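Carbonic anhydrase (Coccomyxa sp. PA, PDB 3UCJ) catalyses the reversible hydration of carbon dioxide to hydrogencarbonate as a zinc-dependent beta-class carbonic anhydrase, here held in complex with the inhibitor acetazolamide. Local coordinates at the interface of chains A and B. Sequence-based numbering; all coordinates share one arbitrary frame. Chains: chain A/B, Carbonic anhydrase.

Contact 1: the interface of chains A and B. Residues chain A 57-58, 193-195; chain B 16, 19-20.
B:Asn16 reaches from the N-terminal helix of chain B across to the backbone of chain A, and its side-chain amide is read by backbone groups at three points. B:Asn16 ND2 donates to the carbonyl oxygen O of A:Gly193 at 2.8 Å. This bond runs nearly along the C=O axis of the glycine. The second N-H of B:Asn16 ND2 goes to the carbonyl oxygen O of A:Leu57, 2.9 Å away. Both acceptors lie close to the amide plane of the asparagine, which suits a planar NH2 group. On the other branch, B:Asn16 OD1 accepts from the backbone N of A:Val195 at 2.9 Å. The donor stands above the carbonyl plane of the amide, 44° out of it, although the bond is straight at the hydrogen. B:Asn16 OD1 also contacts the oxygen of water 1 at 2.8 Å, and that water bridges to the carbonyl oxygen of A:Val195. The two carbonyl acceptors and the N-H donor around the amide of B:Asn16 settle which end is nitrogen. CG of B:Asn16 lies anti to its backbone N (chi1 162°), which carries the amide away from its helix to the chain A backbone. With an alanine here, the carbonyls of A:Leu57 and A:Gly193 and the N-H of A:Val195 would probably lose their mates across the interface.

The surrounding contacts are mostly van der Waals. CA of A:Leu57 sits over the six-membered ring of B:Trp19, 3.6 Å from the ring centroid, in a CH-pi contact. The A:Gly193 oxygen lies at the edge of the same indole, in its plane. CB of B:Ala20 also rests against this carbonyl. Behind A:Leu57, its CD1 covers a face of the A:Phe58 ring within chain A.

In the fold, helix 10-26 of chain B lies against the end of helix 54-57 and the start of strand 194-197 of chain A, as part of the two-fold dimer interface typical of beta-class enzymes.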
ATOM      1  N   LEU A  57     -20.708  19.390  10.187  1.00 43.23           N
ATOM      2  CA  LEU A  57     -21.540  19.925   9.096  1.00 41.97           C
ATOM      3  C   LEU A  57     -22.893  19.251   8.955  1.00 42.38           C
ATOM      4  O   LEU A  57     -23.844  19.845   8.394  1.00 43.51           O
ATOM      5  CB  LEU A  57     -20.798  19.961   7.757  1.00 40.36           C
ATOM      6  CG  LEU A  57     -20.544  18.631   7.064  1.00 40.56           C
ATOM      7  CD1 LEU A  57     -21.612  18.435   6.076  1.00 35.08           C
ATOM      8  CD2 LEU A  57     -19.137  18.693   6.383  1.00 37.88           C
ATOM      9  N   PHE A  58     -23.018  18.029   9.439  1.00 41.11           N
ATOM     10  CA  PHE A  58     -24.299  17.396   9.431  1.00 40.04           C
ATOM     11  C   PHE A  58     -24.994  17.502  10.796  1.00 40.70           C
ATOM     12  O   PHE A  58     -26.037  16.834  10.972  1.00 38.33           O
ATOM     13  CB  PHE A  58     -24.221  15.906   9.050  1.00 41.05           C
ATOM     14  CG  PHE A  58     -23.896  15.672   7.594  1.00 44.30           C
ATOM     15  CD1 PHE A  58     -22.742  14.946   7.217  1.00 42.71           C
ATOM     16  CD2 PHE A  58     -24.724  16.188   6.595  1.00 42.63           C
ATOM     17  CE1 PHE A  58     -22.454  14.748   5.867  1.00 45.06           C
ATOM     18  CE2 PHE A  58     -24.417  16.004   5.224  1.00 45.56           C
ATOM     19  CZ  PHE A  58     -23.274  15.307   4.875  1.00 41.41           C
ATOM     20  N   GLY A 193     -20.508  26.428   3.802  1.00 41.13           N
ATOM     21  CA  GLY A 193     -20.929  25.386   4.741  1.00 39.72           C
ATOM     22  C   GLY A 193     -22.073  24.508   4.264  1.00 39.89           C
ATOM     23  O   GLY A 193     -22.596  23.675   5.025  1.00 41.93           O
ATOM     24  N   LEU A 194     -22.420  24.602   3.001  1.00 39.49           N
ATOM     25  CA  LEU A 194     -23.486  23.791   2.471  1.00 39.84           C
ATOM     26  C   LEU A 194     -23.006  22.599   1.647  1.00 39.52           C
ATOM     27  O   LEU A 194     -22.075  22.747   0.852  1.00 39.17           O
ATOM     28  CB  LEU A 194     -24.371  24.649   1.566  1.00 40.28           C
ATOM     29  CG  LEU A 194     -25.123  25.756   2.340  1.00 43.33           C
ATOM     30  CD1 LEU A 194     -25.482  26.840   1.348  1.00 43.33           C
ATOM     31  CD2 LEU A 194     -26.398  25.121   2.944  1.00 45.64           C
ATOM     32  N   VAL A 195     -23.731  21.502   1.822  1.00 39.03           N
ATOM     33  CA  VAL A 195     -23.678  20.289   1.040  1.00 40.44           C
ATOM     34  C   VAL A 195     -24.711  20.297  -0.091  1.00 41.04           C
ATOM     35  O   VAL A 195     -25.889  20.676   0.118  1.00 40.85           O
ATOM     36  CB  VAL A 195     -23.962  19.048   1.979  1.00 40.86           C
ATOM     37  CG1 VAL A 195     -24.245  17.695   1.189  1.00 39.73           C
ATOM     38  CG2 VAL A 195     -22.792  18.887   2.960  1.00 41.77           C
TER
ATOM     39  N   ASN B  16     -27.992  19.981   7.571  1.00 41.84           N
ATOM     40  CA  ASN B  16     -26.808  20.711   7.161  1.00 42.60           C
ATOM     41  C   ASN B  16     -27.110  22.215   6.919  1.00 44.20           C
ATOM     42  O   ASN B  16     -26.366  23.099   7.355  1.00 45.52           O
ATOM     43  CB  ASN B  16     -26.123  20.092   5.929  1.00 40.99           C
ATOM     44  CG  ASN B  16     -25.155  21.093   5.252  1.00 38.95           C
ATOM     45  OD1 ASN B  16     -25.477  21.641   4.190  1.00 39.87           O
ATOM     46  ND2 ASN B  16     -24.028  21.423   5.912  1.00 38.38           N
ATOM     47  N   TRP B  19     -27.835  24.000  10.291  1.00 49.26           N
ATOM     48  CA  TRP B  19     -26.520  24.239  10.894  1.00 47.95           C
ATOM     49  C   TRP B  19     -25.742  25.397  10.251  1.00 46.89           C
ATOM     50  O   TRP B  19     -25.163  26.235  10.957  1.00 46.31           O
ATOM     51  CB  TRP B  19     -25.673  22.947  10.850  1.00 48.50           C
ATOM     52  CG  TRP B  19     -24.216  23.162  11.210  1.00 48.15           C
ATOM     53  CD1 TRP B  19     -23.699  23.301  12.477  1.00 46.76           C
ATOM     54  CD2 TRP B  19     -23.086  23.303  10.295  1.00 49.26           C
ATOM     55  NE1 TRP B  19     -22.326  23.494  12.411  1.00 48.58           N
ATOM     56  CE2 TRP B  19     -21.921  23.499  11.098  1.00 48.22           C
ATOM     57  CE3 TRP B  19     -22.944  23.256   8.881  1.00 45.34           C
ATOM     58  CZ2 TRP B  19     -20.630  23.655  10.542  1.00 48.17           C
ATOM     59  CZ3 TRP B  19     -21.659  23.423   8.341  1.00 43.26           C
ATOM     60  CH2 TRP B  19     -20.531  23.609   9.165  1.00 44.07           C
ATOM     61  N   ALA B  20     -25.657  25.405   8.924  1.00 47.37           N
ATOM     62  CA  ALA B  20     -24.872  26.463   8.242  1.00 47.82           C
ATOM     63  C   ALA B  20     -25.485  27.876   8.477  1.00 48.52           C
ATOM     64  O   ALA B  20     -24.777  28.844   8.768  1.00 47.57           O
ATOM     65  CB  ALA B  20     -24.729  26.174   6.740  1.00 46.68           C
TER
HETATM   66  O   HOH W   1     -27.645  21.237   2.509  1.00 49.29           O

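Contact 2: the interface of chains A and B. Residues chain A 80, 83-84, 87-88; chain B 121-123.
A:Glu87 extends from helix 80-92 of chain A to the start of helix 122-126 of chain B, in another part of the two-fold interface that pairs the subunits, as is usual in beta-class enzymes. A:Glu87 CB meets CG2 of B:Val122 and OG1 of B:Thr123, each at 3.8 Å. CG lies anti to the backbone N (chi1 -178°), and the chain stays extended to CD. This straight reach takes the carboxylate to the backbone N-H groups of chain B. CG passes near the B:Thr123 hydroxyl, and A:Glu87 CD packs on CG2 of B:Val122 at 3.5 Å.

At the tip the two carboxylate oxygens have different partners. OE1 takes two bonds from B:Thr123. The side-chain hydroxyl B:Thr123 OG1 donates to A:Glu87 OE1 at 2.8 Å, toward the anti side but tilted from the carboxylate plane. The backbone N of B:Thr123 also donates to OE1, from above the carboxylate plane, 47° out of it. Both donors come from the same face of that plane. A:Glu87 OE2 accepts from the backbone N of B:Val122 at 3.0 Å, toward the syn side and again tilted from the plane. That bond is visibly bent, with 138° at the hydrogen. The carboxylate thus acts as a cap for the N-terminus of helix 122-126. The partial positive charge of the helix end would probably favour its ionised form. Having donors at both oxygens restrains rotation about the last torsion.

B:Val122 also binds by its apolar side. B:Val122 CG1 touches CD2 of A:Leu80 at 3.5 Å, about two turns earlier than A:Glu87 on helix 80-92, and CG2 faces A:Glu87. The two methyl groups therefore lie against different residues of one helix. CG2 also approaches the backbone of A:Met83 and A:Ser84. The hydroxyl of A:Ser84 packs near CA of B:Thr123. Within its own chain, A:Ser84 OG donates to the carbonyl oxygen O of A:Leu80 at 2.9 Å.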
ATOM      1  N   LEU A  80      -5.523  -0.372   1.739  1.00 22.61           N
ATOM      2  CA  LEU A  80      -5.990  -1.051   2.968  1.00 23.97           C
ATOM      3  C   LEU A  80      -6.529  -0.120   4.034  1.00 23.37           C
ATOM      4  O   LEU A  80      -7.309  -0.532   4.891  1.00 22.31           O
ATOM      5  CB  LEU A  80      -4.944  -2.015   3.528  1.00 21.94           C
ATOM      6  CG  LEU A  80      -4.532  -3.099   2.535  1.00 23.53           C
ATOM      7  CD1 LEU A  80      -3.379  -3.981   3.243  1.00 21.67           C
ATOM      8  CD2 LEU A  80      -5.802  -3.975   2.127  1.00 28.24           C
ATOM      9  N   MET A  83     -10.030   0.806   2.624  1.00 23.47           N
ATOM     10  CA  MET A  83     -10.783  -0.497   2.493  1.00 23.86           C
ATOM     11  C   MET A  83     -11.142  -1.109   3.864  1.00 25.41           C
ATOM     12  O   MET A  83     -12.269  -1.707   3.996  1.00 26.37           O
ATOM     13  CB  MET A  83     -10.031  -1.484   1.639  1.00 23.42           C
ATOM     14  CG  MET A  83     -10.018  -1.069   0.128  1.00 22.64           C
ATOM     15  SD  MET A  83     -11.712  -1.275  -0.542  1.00 30.92           S
ATOM     16  CE  MET A  83     -12.125   0.411  -0.931  1.00 31.61           C
ATOM     17  N   SER A  84     -10.308  -0.934   4.899  1.00 23.50           N
ATOM     18  CA  SER A  84     -10.615  -1.406   6.286  1.00 26.38           C
ATOM     19  C   SER A  84     -11.796  -0.659   6.913  1.00 27.11           C
ATOM     20  O   SER A  84     -12.669  -1.244   7.544  1.00 25.69           O
ATOM     21  CB  SER A  84      -9.365  -1.233   7.195  1.00 27.17           C
ATOM     22  OG  SER A  84      -8.602  -2.312   6.798  1.00 36.07           O
ATOM     23  N   GLU A  87     -14.753  -2.125   5.002  1.00 26.08           N
ATOM     24  CA  GLU A  87     -15.062  -3.534   5.381  1.00 25.26           C
ATOM     25  C   GLU A  87     -15.643  -3.582   6.820  1.00 29.24           C
ATOM     26  O   GLU A  87     -16.727  -4.208   7.043  1.00 29.81           O
ATOM     27  CB  GLU A  87     -13.803  -4.392   5.387  1.00 27.45           C
ATOM     28  CG  GLU A  87     -14.107  -5.844   5.715  1.00 26.47           C
ATOM     29  CD  GLU A  87     -12.838  -6.713   5.689  1.00 27.60           C
ATOM     30  OE1 GLU A  87     -12.176  -6.702   6.721  1.00 29.55           O
ATOM     31  OE2 GLU A  87     -12.567  -7.465   4.733  1.00 32.53           O
ATOM     32  N   TYR A  88     -15.030  -2.896   7.771  1.00 27.73           N
ATOM     33  CA  TYR A  88     -15.524  -2.924   9.153  1.00 29.52           C
ATOM     34  C   TYR A  88     -16.987  -2.389   9.285  1.00 31.20           C
ATOM     35  O   TYR A  88     -17.839  -3.027   9.958  1.00 30.95           O
ATOM     36  CB  TYR A  88     -14.573  -2.233  10.148  1.00 30.32           C
ATOM     37  CG  TYR A  88     -15.140  -2.374  11.556  1.00 29.48           C
ATOM     38  CD1 TYR A  88     -15.184  -3.639  12.145  1.00 32.00           C
ATOM     39  CD2 TYR A  88     -15.656  -1.286  12.220  1.00 26.99           C
ATOM     40  CE1 TYR A  88     -15.750  -3.827  13.448  1.00 34.83           C
ATOM     41  CE2 TYR A  88     -16.185  -1.430  13.533  1.00 33.73           C
ATOM     42  CZ  TYR A  88     -16.249  -2.767  14.105  1.00 31.20           C
ATOM     43  OH  TYR A  88     -16.804  -2.878  15.384  1.00 36.20           O
TER
ATOM     44  N   GLY B 121      -9.933 -11.223   5.325  1.00 28.60           N
ATOM     45  CA  GLY B 121     -10.428  -9.845   5.090  1.00 28.55           C
ATOM     46  C   GLY B 121      -9.343  -8.776   5.275  1.00 28.46           C
ATOM     47  O   GLY B 121      -8.306  -8.992   5.918  1.00 26.71           O
ATOM     48  N   VAL B 122      -9.600  -7.584   4.714  1.00 28.20           N
ATOM     49  CA  VAL B 122      -8.583  -6.552   4.789  1.00 26.39           C
ATOM     50  C   VAL B 122      -8.422  -5.962   6.195  1.00 26.22           C
ATOM     51  O   VAL B 122      -7.328  -5.506   6.486  1.00 26.23           O
ATOM     52  CB  VAL B 122      -8.893  -5.389   3.812  1.00 25.56           C
ATOM     53  CG1 VAL B 122      -8.783  -5.883   2.368  1.00 28.75           C
ATOM     54  CG2 VAL B 122     -10.279  -4.835   4.105  1.00 26.97           C
ATOM     55  N   THR B 123      -9.458  -5.836   7.037  1.00 24.98           N
ATOM     56  CA  THR B 123      -9.269  -5.299   8.393  1.00 25.38           C
ATOM     57  C   THR B 123      -8.219  -6.097   9.142  1.00 26.69           C
ATOM     58  O   THR B 123      -7.369  -5.510   9.843  1.00 26.42           O
ATOM     59  CB  THR B 123     -10.595  -5.237   9.197  1.00 25.99           C
ATOM     60  OG1 THR B 123     -11.532  -4.497   8.403  1.00 27.16           O
ATOM     61  CG2 THR B 123     -10.381  -4.448  10.429  1.00 28.96           C
TER

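The centres of the C-alpha atoms of contact 1 and contact 2 are about 29 Å apart. They share no residue and no helix or strand, so they hold the same two chains at separate places. Contact 1 uses the N-terminal helix of chain B as an arm laid on chain A. Contact 2 joins helix 80-92 of chain A to helix 122-126 of chain B. Each has a twin with the chains exchanged, because the interface is two-fold symmetric. Thr123 and Tyr88 also line acetazolamide pockets, which suggests that subunit pairing at contact 2 also shapes the active site. This pairing is one part of the four-copy assembly.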